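Local atomic coordinates of O-methyltransferase (Burkholderia thailandensis, PDB entry 3MCZ), a protein that probably transfers methyl groups from S-adenosylmethionine to hydroxyl groups of an as yet unassigned substrate, and is built as a dimer. Residues A[45-54]-A[95-106]; A[176-187]-A[248-257]. All coordinates share one frame; numbering follows the deposited sequence. Where two conformers were deposited one is given.

Contact 1: residues A[45-54]-A[95-106]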
loop_
_atom_site.group_PDB
_atom_site.type_symbol
_atom_site.label_atom_id
_atom_site.label_comp_id
_atom_site.label_asym_id
_atom_site.label_seq_id
_atom_site.Cartn_x
_atom_site.Cartn_y
_atom_site.Cartn_z
ATOM N N VAL A 45 8.856 -12.187 0.245
ATOM C CA VAL A 45 10.192 -11.933 -0.276
ATOM C C VAL A 45 11.226 -12.005 0.854
ATOM O O VAL A 45 12.274 -12.667 0.678
ATOM C CB VAL A 45 10.252 -10.587 -1.012
ATOM C CG1 VAL A 45 11.701 -10.190 -1.359
ATOM C CG2 VAL A 45 9.442 -10.669 -2.305
ATOM N N ALA A 46 10.913 -11.373 1.999
ATOM C CA ALA A 46 11.849 -11.296 3.152
ATOM C C ALA A 46 12.171 -12.639 3.742
ATOM O O ALA A 46 13.324 -12.898 4.121
ATOM C CB ALA A 46 11.317 -10.396 4.252
ATOM N N ASP A 47 11.151 -13.492 3.858
ATOM C CA ASP A 47 11.320 -14.823 4.417
ATOM C C ASP A 47 11.736 -15.824 3.328
ATOM O O ASP A 47 11.869 -17.010 3.603
ATOM C CB ASP A 47 10.009 -15.280 5.095
ATOM C CG ASP A 47 10.217 -15.784 6.541
ATOM O OD1 ASP A 47 11.374 -15.793 7.028
ATOM O OD2 ASP A 47 9.228 -16.184 7.203
ATOM N N LYS A 48 11.952 -15.346 2.101
ATOM C CA LYS A 48 12.363 -16.190 0.964
ATOM C C LYS A 48 11.436 -17.416 0.761
ATOM O O LYS A 48 11.900 -18.540 0.525
ATOM C CB LYS A 48 13.834 -16.644 1.090
ATOM C CG LYS A 48 14.820 -15.490 1.254
ATOM C CD LYS A 48 16.250 -15.990 1.532
ATOM C CE LYS A 48 17.222 -14.798 1.591
ATOM N NZ LYS A 48 17.005 -13.959 2.821
ATOM N N LEU A 49 10.134 -17.196 0.871
ATOM C CA LEU A 49 9.165 -18.277 0.724
ATOM C C LEU A 49 9.231 -18.891 -0.669
ATOM O O LEU A 49 9.089 -20.100 -0.847
ATOM C CB LEU A 49 7.754 -17.732 0.991
ATOM C CG LEU A 49 6.587 -18.702 0.842
ATOM C CD1 LEU A 49 6.673 -19.845 1.849
ATOM C CD2 LEU A 49 5.259 -17.947 0.995
ATOM N N PHE A 50 9.462 -18.051 -1.669
ATOM C CA PHE A 50 9.407 -18.502 -3.067
ATOM C C PHE A 50 10.588 -19.379 -3.508
ATOM O O PHE A 50 10.530 -20.044 -4.558
ATOM C CB PHE A 50 9.251 -17.311 -4.002
ATOM C CG PHE A 50 8.035 -16.493 -3.724
ATOM C CD1 PHE A 50 6.775 -17.046 -3.821
ATOM C CD2 PHE A 50 8.149 -15.141 -3.351
ATOM C CE1 PHE A 50 5.642 -16.262 -3.574
ATOM C CE2 PHE A 50 7.026 -14.363 -3.104
ATOM C CZ PHE A 50 5.768 -14.930 -3.214
ATOM N N ASP A 51 11.647 -19.381 -2.707
ATOM C CA ASP A 51 12.754 -20.291 -2.916
ATOM C C ASP A 51 12.304 -21.707 -2.569
ATOM O O ASP A 51 12.729 -22.662 -3.220
ATOM C CB ASP A 51 13.966 -19.888 -2.063
ATOM C CG ASP A 51 14.776 -18.758 -2.688
ATOM O OD1 ASP A 51 14.213 -17.941 -3.448
ATOM O OD2 ASP A 51 15.998 -18.696 -2.435
ATOM N N LEU A 52 11.467 -21.851 -1.539
ATOM C CA LEU A 52 10.934 -23.177 -1.163
ATOM C C LEU A 52 9.975 -23.719 -2.217
ATOM O O LEU A 52 9.999 -24.914 -2.542
ATOM C CB LEU A 52 10.233 -23.137 0.200
ATOM C CG LEU A 52 9.848 -24.503 0.795
ATOM C CD1 LEU A 52 11.083 -25.330 1.211
ATOM C CD2 LEU A 52 8.892 -24.322 1.972
ATOM N N THR A 53 9.145 -22.834 -2.769
ATOM C CA THR A 53 8.113 -23.215 -3.719
ATOM C C THR A 53 8.604 -23.242 -5.181
ATOM O O THR A 53 7.797 -23.270 -6.096
ATOM C CB THR A 53 6.850 -22.286 -3.561
ATOM O OG1 THR A 53 7.236 -20.906 -3.600
ATOM C CG2 THR A 53 6.160 -22.543 -2.230
ATOM N N GLN A 54 9.921 -23.267 -5.402
ATOM C CA GLN A 54 10.474 -23.554 -6.743
ATOM C C GLN A 54 10.044 -24.943 -7.205
ATOM O O GLN A 54 9.927 -25.213 -8.407
ATOM C CB GLN A 54 11.995 -23.457 -6.753
ATOM C CG GLN A 54 12.517 -22.009 -6.835
ATOM C CD GLN A 54 14.036 -21.964 -6.950
ATOM O OE1 GLN A 54 14.749 -22.433 -6.052
ATOM N NE2 GLN A 54 14.538 -21.412 -8.065
ATOM N N ASN A 95 5.668 -22.029 -7.690
ATOM C CA ASN A 95 5.836 -20.716 -8.292
ATOM C C ASN A 95 5.297 -20.610 -9.694
ATOM O O ASN A 95 5.507 -21.487 -10.525
ATOM C CB ASN A 95 7.311 -20.341 -8.365
ATOM C CG ASN A 95 7.928 -20.155 -7.011
ATOM O OD1 ASN A 95 7.222 -19.965 -6.030
ATOM N ND2 ASN A 95 9.254 -20.181 -6.955
ATOM N N THR A 96 4.671 -19.478 -9.973
ATOM C CA THR A 96 4.324 -19.122 -11.337
ATOM C C THR A 96 5.567 -18.618 -12.075
ATOM O O THR A 96 6.615 -18.402 -11.460
ATOM C CB THR A 96 3.295 -18.023 -11.369
ATOM O OG1 THR A 96 3.803 -16.898 -10.631
ATOM C CG2 THR A 96 1.996 -18.534 -10.745
ATOM N N ALA A 97 5.425 -18.433 -13.389
ATOM C CA ALA A 97 6.519 -17.951 -14.227
ATOM C C ALA A 97 7.063 -16.618 -13.708
ATOM O O ALA A 97 8.258 -16.449 -13.531
ATOM C CB ALA A 97 6.070 -17.844 -15.696
ATOM N N LEU A 98 6.168 -15.677 -13.430
ATOM C CA LEU A 98 6.565 -14.370 -12.883
ATOM C C LEU A 98 7.389 -14.518 -11.592
ATOM O O LEU A 98 8.461 -13.938 -11.437
ATOM C CB LEU A 98 5.297 -13.560 -12.573
ATOM C CG LEU A 98 5.470 -12.120 -12.090
ATOM C CD1 LEU A 98 6.003 -11.262 -13.227
ATOM C CD2 LEU A 98 4.149 -11.597 -11.547
ATOM N N THR A 99 6.874 -15.296 -10.658
ATOM C CA THR A 99 7.567 -15.526 -9.402
ATOM C C THR A 99 8.923 -16.177 -9.627
ATOM O O THR A 99 9.919 -15.769 -9.060
ATOM C CB THR A 99 6.712 -16.412 -8.491
ATOM O OG1 THR A 99 5.470 -15.739 -8.277
ATOM C CG2 THR A 99 7.427 -16.697 -7.147
ATOM N N GLU A 100 8.976 -17.188 -10.487
ATOM C CA GLU A 100 10.226 -17.886 -10.684
ATOM C C GLU A 100 11.286 -16.907 -11.228
ATOM O O GLU A 100 12.429 -16.888 -10.760
ATOM C CB GLU A 100 10.020 -19.085 -11.614
ATOM C CG GLU A 100 11.230 -20.019 -11.650
ATOM C CD GLU A 100 11.404 -20.872 -10.399
ATOM O OE1 GLU A 100 10.469 -20.981 -9.564
ATOM O OE2 GLU A 100 12.505 -21.466 -10.271
ATOM N N ARG A 101 10.887 -16.068 -12.177
ATOM C CA ARG A 101 11.823 -15.179 -12.810
ATOM C C ARG A 101 12.295 -14.040 -11.902
ATOM O O ARG A 101 13.456 -13.682 -11.921
ATOM C CB ARG A 101 11.223 -14.600 -14.093
ATOM C CG ARG A 101 12.136 -13.602 -14.787
ATOM C CD ARG A 101 11.683 -13.333 -16.192
ATOM N NE ARG A 101 12.700 -12.594 -16.919
ATOM C CZ ARG A 101 12.541 -12.076 -18.134
ATOM N NH1 ARG A 101 11.398 -12.214 -18.801
ATOM N NH2 ARG A 101 13.544 -11.425 -18.684
ATOM N N TYR A 102 11.398 -13.436 -11.143
ATOM C CA TYR A 102 11.732 -12.176 -10.443
ATOM C C TYR A 102 11.816 -12.277 -8.937
ATOM O O TYR A 102 12.319 -11.374 -8.279
ATOM C CB TYR A 102 10.739 -11.081 -10.831
ATOM C CG TYR A 102 10.701 -10.772 -12.313
ATOM C CD1 TYR A 102 11.735 -10.079 -12.936
ATOM C CD2 TYR A 102 9.632 -11.175 -13.089
ATOM C CE1 TYR A 102 11.698 -9.796 -14.321
ATOM C CE2 TYR A 102 9.580 -10.902 -14.472
ATOM C CZ TYR A 102 10.602 -10.205 -15.070
ATOM O OH TYR A 102 10.529 -9.953 -16.426
ATOM N N LEU A 103 11.313 -13.364 -8.359
ATOM C CA LEU A 103 11.182 -13.437 -6.899
ATOM C C LEU A 103 11.928 -14.618 -6.271
ATOM O O LEU A 103 11.755 -14.905 -5.084
ATOM C CB LEU A 103 9.700 -13.489 -6.524
ATOM C CG LEU A 103 8.851 -12.262 -6.895
ATOM C CD1 LEU A 103 7.364 -12.519 -6.501
ATOM C CD2 LEU A 103 9.436 -10.989 -6.257
ATOM N N THR A 104 12.753 -15.306 -7.064
ATOM C CA THR A 104 13.615 -16.359 -6.562
ATOM C C THR A 104 15.049 -15.822 -6.445
ATOM O O THR A 104 15.555 -15.184 -7.378
ATOM C CB THR A 104 13.588 -17.622 -7.475
ATOM O OG1 THR A 104 13.920 -17.286 -8.833
ATOM C CG2 THR A 104 12.202 -18.269 -7.416
ATOM N N THR A 105 15.700 -16.088 -5.312
ATOM C CA THR A 105 17.003 -15.482 -5.015
ATOM C C THR A 105 18.104 -15.874 -6.031
ATOM O O THR A 105 19.062 -15.135 -6.240
ATOM C CB THR A 105 17.498 -15.882 -3.606
ATOM O OG1 THR A 105 17.697 -17.289 -3.579
ATOM C CG2 THR A 105 16.502 -15.517 -2.536
ATOM N N THR A 106 17.933 -17.020 -6.670
ATOM C CA THR A 106 18.908 -17.538 -7.606
ATOM C C THR A 106 18.711 -16.977 -9.011
ATOM O O THR A 106 19.529 -17.261 -9.888
ATOM C CB THR A 106 18.809 -19.088 -7.673
ATOM O OG1 THR A 106 17.428 -19.494 -7.820
ATOM C CG2 THR A 106 19.361 -19.713 -6.390
HETATM O O HOH W 1 12.403 -15.925 -2.737
HETATM O O HOH W 2 17.296 -22.457 -9.128
#
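Asn95 and Asp51 carry most of the polar contact between 45-54 and 95-106, which joins two helical parts of the winged-helix-like dimerisation domain of the O-methyltransferase family. Asn95 leaves the second strand of the hairpin 86-89/92-95, just before helix 97-103. Its amide works at both ends. ND2 gives a nearly straight bond (172°) to Phe50 O at 2.7 Å, in the carbonyl plane and on a lone pair. Its other proton goes to Glu100 OE1, also close to the amide plane. OD1 accepts from Thr53 OG1 at 2.6 Å, and the three bonds together fix the rotation of the amide. Thr53 OG1 stands between its own backbone N and carbonyl carbon (chi1 51°), which turns it to Asn95. The backbone joins in through Asn95 N to Thr53 O.

The Asp51 carboxylate faces Thr105. OD1 takes Thr105 N on its syn lone pair at 3.0 Å. Thr105 OG1 comes to 2.5 Å from Asp51 OD2, a doubtfully short bond. A water also links Asp51 OD1 to Leu103 O.

Apolar packing lies beneath these bonds. The Phe50 ring meets Thr99 CG2 obliquely, 3.4 Å from Phe50 CD1, while Thr99 OG1 is bonded to Leu85 O. Phe50 and Leu103 run side by side in the same direction, with Leu103 CD1 against Phe50 CE2. Leu103 CD2 reaches on to Val45 CG2 at 4.0 Å. Leu103 also packs on Leu28 of the second subunit, so this small core continues into the dimer interface.

On the more exposed side the Gln54 amide lies across the Glu100 carboxylate, their planes 21° apart. Gln54 NE2 donates to Glu100 OE2 at 3.0 Å, meeting it from above the carboxylate plane.

Contact 2: residues A[176-187]-A[248-257]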
loop_
_atom_site.group_PDB
_atom_site.type_symbol
_atom_site.label_atom_id
_atom_site.label_comp_id
_atom_site.label_asym_id
_atom_site.label_seq_id
_atom_site.Cartn_x
_atom_site.Cartn_y
_atom_site.Cartn_z
ATOM N N VAL A 176 26.879 12.398 -28.365
ATOM C CA VAL A 176 27.871 13.273 -27.781
ATOM C C VAL A 176 29.117 12.506 -27.334
ATOM O O VAL A 176 30.133 13.122 -27.068
ATOM C CB VAL A 176 27.316 14.064 -26.569
ATOM C CG1 VAL A 176 26.129 14.956 -27.007
ATOM C CG2 VAL A 176 26.971 13.097 -25.381
ATOM N N PHE A 177 29.027 11.182 -27.229
ATOM C CA PHE A 177 30.151 10.365 -26.736
ATOM C C PHE A 177 31.133 9.951 -27.818
ATOM O O PHE A 177 32.281 9.715 -27.503
ATOM C CB PHE A 177 29.649 9.116 -25.995
ATOM C CG PHE A 177 28.993 9.429 -24.680
ATOM C CD1 PHE A 177 29.719 10.003 -23.645
ATOM C CD2 PHE A 177 27.639 9.192 -24.487
ATOM C CE1 PHE A 177 29.112 10.342 -22.462
ATOM C CE2 PHE A 177 27.024 9.517 -23.259
ATOM C CZ PHE A 177 27.758 10.077 -22.247
ATOM N N ALA A 178 30.699 9.929 -29.088
ATOM C CA ALA A 178 31.460 9.300 -30.184
ATOM C C ALA A 178 32.814 9.996 -30.400
ATOM O O ALA A 178 33.800 9.329 -30.632
ATOM C CB ALA A 178 30.644 9.326 -31.507
ATOM N N ARG A 179 32.851 11.330 -30.278
ATOM C CA ARG A 179 34.079 12.099 -30.492
ATOM C C ARG A 179 34.632 12.705 -29.188
ATOM O O ARG A 179 35.562 13.520 -29.215
ATOM C CB ARG A 179 33.843 13.217 -31.513
ATOM C CG ARG A 179 33.352 12.796 -32.910
ATOM C CD ARG A 179 34.443 12.266 -33.790
ATOM N NE ARG A 179 33.991 11.991 -35.170
ATOM C CZ ARG A 179 34.633 11.194 -36.037
ATOM N NH1 ARG A 179 35.774 10.582 -35.688
ATOM N NH2 ARG A 179 34.144 10.999 -37.268
ATOM N N ALA A 180 34.028 12.333 -28.067
ATOM C CA ALA A 180 34.450 12.770 -26.748
ATOM C C ALA A 180 35.673 11.905 -26.321
ATOM O O ALA A 180 35.930 10.824 -26.888
ATOM C CB ALA A 180 33.326 12.605 -25.774
ATOM N N ARG A 181 36.447 12.421 -25.372
ATOM C CA ARG A 181 37.516 11.657 -24.736
ATOM C C ARG A 181 37.349 11.496 -23.257
ATOM O O ARG A 181 37.783 10.506 -22.707
ATOM C CB ARG A 181 38.863 12.332 -24.994
ATOM C CG ARG A 181 39.275 12.305 -26.430
ATOM C CD ARG A 181 39.390 10.877 -26.973
ATOM N NE ARG A 181 40.357 10.019 -26.252
ATOM C CZ ARG A 181 41.677 10.005 -26.469
ATOM N NH1 ARG A 181 42.240 10.803 -27.380
ATOM N NH2 ARG A 181 42.443 9.192 -25.756
ATOM N N THR A 182 36.760 12.494 -22.597
ATOM C CA THR A 182 36.653 12.474 -21.151
ATOM C C THR A 182 35.238 12.768 -20.691
ATOM O O THR A 182 34.512 13.561 -21.318
ATOM C CB THR A 182 37.577 13.509 -20.497
ATOM O OG1 THR A 182 37.309 14.804 -21.063
ATOM C CG2 THR A 182 39.077 13.106 -20.691
ATOM N N VAL A 183 34.877 12.099 -19.596
ATOM C CA VAL A 183 33.579 12.187 -18.969
ATOM C C VAL A 183 33.728 12.347 -17.447
ATOM O O VAL A 183 34.515 11.641 -16.796
ATOM C CB VAL A 183 32.735 10.898 -19.191
ATOM C CG1 VAL A 183 31.304 11.074 -18.599
ATOM C CG2 VAL A 183 32.676 10.501 -20.623
ATOM N N ILE A 184 32.919 13.224 -16.875
ATOM C CA ILE A 184 32.780 13.367 -15.439
ATOM C C ILE A 184 31.324 13.033 -15.041
ATOM O O ILE A 184 30.385 13.615 -15.590
ATOM C CB ILE A 184 33.179 14.788 -15.024
ATOM C CG1 ILE A 184 34.675 14.969 -15.156
ATOM C CG2 ILE A 184 32.701 15.100 -13.634
ATOM C CD1 ILE A 184 35.169 16.362 -14.834
ATOM N N ASP A 185 31.152 12.064 -14.134
ATOM C CA ASP A 185 29.826 11.629 -13.618
ATOM C C ASP A 185 29.657 12.207 -12.194
ATOM O O ASP A 185 30.249 11.710 -11.215
ATOM C CB ASP A 185 29.765 10.087 -13.601
ATOM C CG ASP A 185 28.341 9.518 -13.472
ATOM O OD1 ASP A 185 27.329 10.275 -13.586
ATOM O OD2 ASP A 185 28.238 8.271 -13.275
ATOM N N LEU A 186 28.856 13.249 -12.086
ATOM C CA LEU A 186 28.685 13.974 -10.844
ATOM C C LEU A 186 27.612 13.270 -9.990
ATOM O O LEU A 186 26.508 13.006 -10.456
ATOM C CB LEU A 186 28.316 15.434 -11.110
ATOM C CG LEU A 186 29.346 16.325 -11.849
ATOM C CD1 LEU A 186 28.666 17.660 -12.253
ATOM C CD2 LEU A 186 30.639 16.564 -11.055
ATOM N N ALA A 187 27.942 12.940 -8.744
ATOM C CA ALA A 187 26.981 12.228 -7.911
ATOM C C ALA A 187 26.725 10.869 -8.552
ATOM O O ALA A 187 25.600 10.346 -8.502
ATOM C CB ALA A 187 25.662 13.019 -7.782
ATOM N N ALA A 248 37.593 19.638 -15.852
ATOM C CA ALA A 248 37.120 19.835 -17.219
ATOM C C ALA A 248 36.894 18.465 -17.867
ATOM O O ALA A 248 37.717 17.528 -17.685
ATOM C CB ALA A 248 38.150 20.638 -18.027
ATOM N N ALA A 249 35.800 18.332 -18.619
ATOM C CA ALA A 249 35.576 17.136 -19.419
ATOM C C ALA A 249 34.770 17.483 -20.644
ATOM O O ALA A 249 34.108 18.522 -20.684
ATOM C CB ALA A 249 34.865 16.035 -18.616
ATOM N N ASP A 250 34.794 16.579 -21.625
ATOM C CA ASP A 250 33.964 16.725 -22.822
ATOM C C ASP A 250 32.472 16.513 -22.542
ATOM O O ASP A 250 31.623 17.155 -23.162
ATOM C CB ASP A 250 34.434 15.739 -23.880
ATOM C CG ASP A 250 35.861 16.024 -24.325
ATOM O OD1 ASP A 250 36.153 17.221 -24.542
ATOM O OD2 ASP A 250 36.695 15.074 -24.404
ATOM N N VAL A 251 32.179 15.584 -21.645
ATOM C CA VAL A 251 30.835 15.284 -21.199
ATOM C C VAL A 251 30.763 15.228 -19.679
ATOM O O VAL A 251 31.571 14.574 -19.005
ATOM C CB VAL A 251 30.250 13.981 -21.814
ATOM C CG1 VAL A 251 28.778 13.788 -21.349
ATOM C CG2 VAL A 251 30.311 14.008 -23.320
ATOM N N VAL A 252 29.807 15.973 -19.113
ATOM C CA VAL A 252 29.607 16.024 -17.673
ATOM C C VAL A 252 28.187 15.539 -17.435
ATOM O O VAL A 252 27.268 15.959 -18.120
ATOM C CB VAL A 252 29.805 17.471 -17.130
ATOM C CG1 VAL A 252 29.492 17.568 -15.624
ATOM C CG2 VAL A 252 31.235 17.982 -17.477
HETATM N N MSE A 253 27.984 14.640 -16.470
HETATM C CA MSE A 253 26.656 14.082 -16.268
HETATM C C MSE A 253 26.154 14.359 -14.851
HETATM O O MSE A 253 26.900 14.214 -13.906
HETATM C CB MSE A 253 26.665 12.571 -16.515
HETATM C CG MSE A 253 27.248 12.165 -17.817
HETATM SE SE MSE A 253 26.936 10.314 -18.268
HETATM C CE MSE A 253 28.090 9.509 -17.042
ATOM N N LEU A 254 24.879 14.718 -14.771
ATOM C CA LEU A 254 24.098 14.855 -13.548
ATOM C C LEU A 254 22.862 13.976 -13.713
ATOM O O LEU A 254 21.812 14.457 -14.119
ATOM C CB LEU A 254 23.619 16.286 -13.395
ATOM C CG LEU A 254 24.472 17.308 -12.680
ATOM C CD1 LEU A 254 23.820 18.686 -12.864
ATOM C CD2 LEU A 254 24.676 16.970 -11.146
ATOM N N ASN A 255 22.970 12.693 -13.410
ATOM C CA ASN A 255 21.897 11.775 -13.775
ATOM C C ASN A 255 21.026 11.461 -12.573
ATOM O O ASN A 255 21.525 10.917 -11.598
ATOM C CB ASN A 255 22.483 10.485 -14.343
ATOM C CG ASN A 255 23.140 10.696 -15.695
ATOM O OD1 ASN A 255 24.182 10.100 -15.984
ATOM N ND2 ASN A 255 22.550 11.570 -16.514
ATOM N N ASP A 256 19.744 11.868 -12.627
ATOM C CA ASP A 256 18.723 11.414 -11.675
ATOM C C ASP A 256 19.179 11.716 -10.252
ATOM O O ASP A 256 19.089 10.840 -9.386
ATOM C CB ASP A 256 18.500 9.904 -11.894
ATOM C CG ASP A 256 17.185 9.363 -11.326
ATOM O OD1 ASP A 256 16.214 10.124 -11.120
ATOM O OD2 ASP A 256 17.131 8.115 -11.130
ATOM N N CYS A 257 19.644 12.958 -10.017
ATOM C CA CYS A 257 20.180 13.400 -8.717
ATOM C C CYS A 257 19.830 14.828 -8.305
ATOM O O CYS A 257 20.040 15.202 -7.147
ATOM C CB CYS A 257 21.702 13.255 -8.678
ATOM S SG CYS A 257 22.548 14.317 -9.921
HETATM O O HOH W 3 38.870 15.702 -22.910
HETATM O O HOH W 4 25.224 11.440 -12.404
HETATM O O HOH W 5 25.275 8.938 -13.588
HETATM O O HOH W 6 23.807 9.756 -10.448
#
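Asp250 OD2 is gripped by two backbone donors of the facing segment, Arg181 N at 2.8 Å and Thr182 N at 3.2 Å. Both come on the anti side of the carboxylate, from opposite faces of its plane. A water adds a third bond to OD2 and also touches Thr182 OG1. That hydroxyl accepts from Asp250 N at 3.1 Å. The two residues thus clasp each other at the N-terminal end of the strand pair 182-186 and 251-255.

Beyond the clasp the strands run parallel, 16° apart. The ladder runs from Val251 N to Thr182 O, Ile184 N to Val251 O, Met253 N to Ile184 O, and Leu186 N to Met253 O.

One face carries Val183, Val251, Asp185 and Met253. Phe177 lies over this face, its CE1 3.6 Å from Val251 CG1. Met253 is a selenomethionine, and its SE sits at the edge of the Phe177 ring, a Met-aromatic contact. The bend at its chi3 (-72°) places Met253 CE 3.6 Å from Asp185 CG.

On the face of Ile184 and Val252 the contacts are between apolar groups. Ile184 CG1 rests on Ala249 CB, and Leu186 CD1 presses tightly on Val252 CG1 at 3.5 Å.

Waters span the gap between Asp185 OD1 and Asn255, one at Asn255 N and another at Asn255 OD1. Here the strands lead into loops at their C-terminal ends, the side on which class I methyltransferases bind S-adenosylmethionine, so the cofactor probably binds there too. The pair forms the centre of the Rossmann-like sheet, strands 1 and 4 side by side.

Contact 1 and contact 2 follow one another along the chain, the first closing before the second opens. Their centres lie about 39 Å apart, on opposite sides of the chain's centre, and their nearest atoms about 19 Å. They share no helix or sheet. Contact 1 lies in the helical dimerisation region, where helix 97-103 and Asp47 touch the second subunit. Contact 2 joins two central strands of the seven-stranded sheet of the methyltransferase domain, and no other chain touches its segments. Several helices, among them the long helix 150-172, lie between them in sequence. The contacts thus belong to separate modules, one probably for pairing subunits and one probably for cofactor binding.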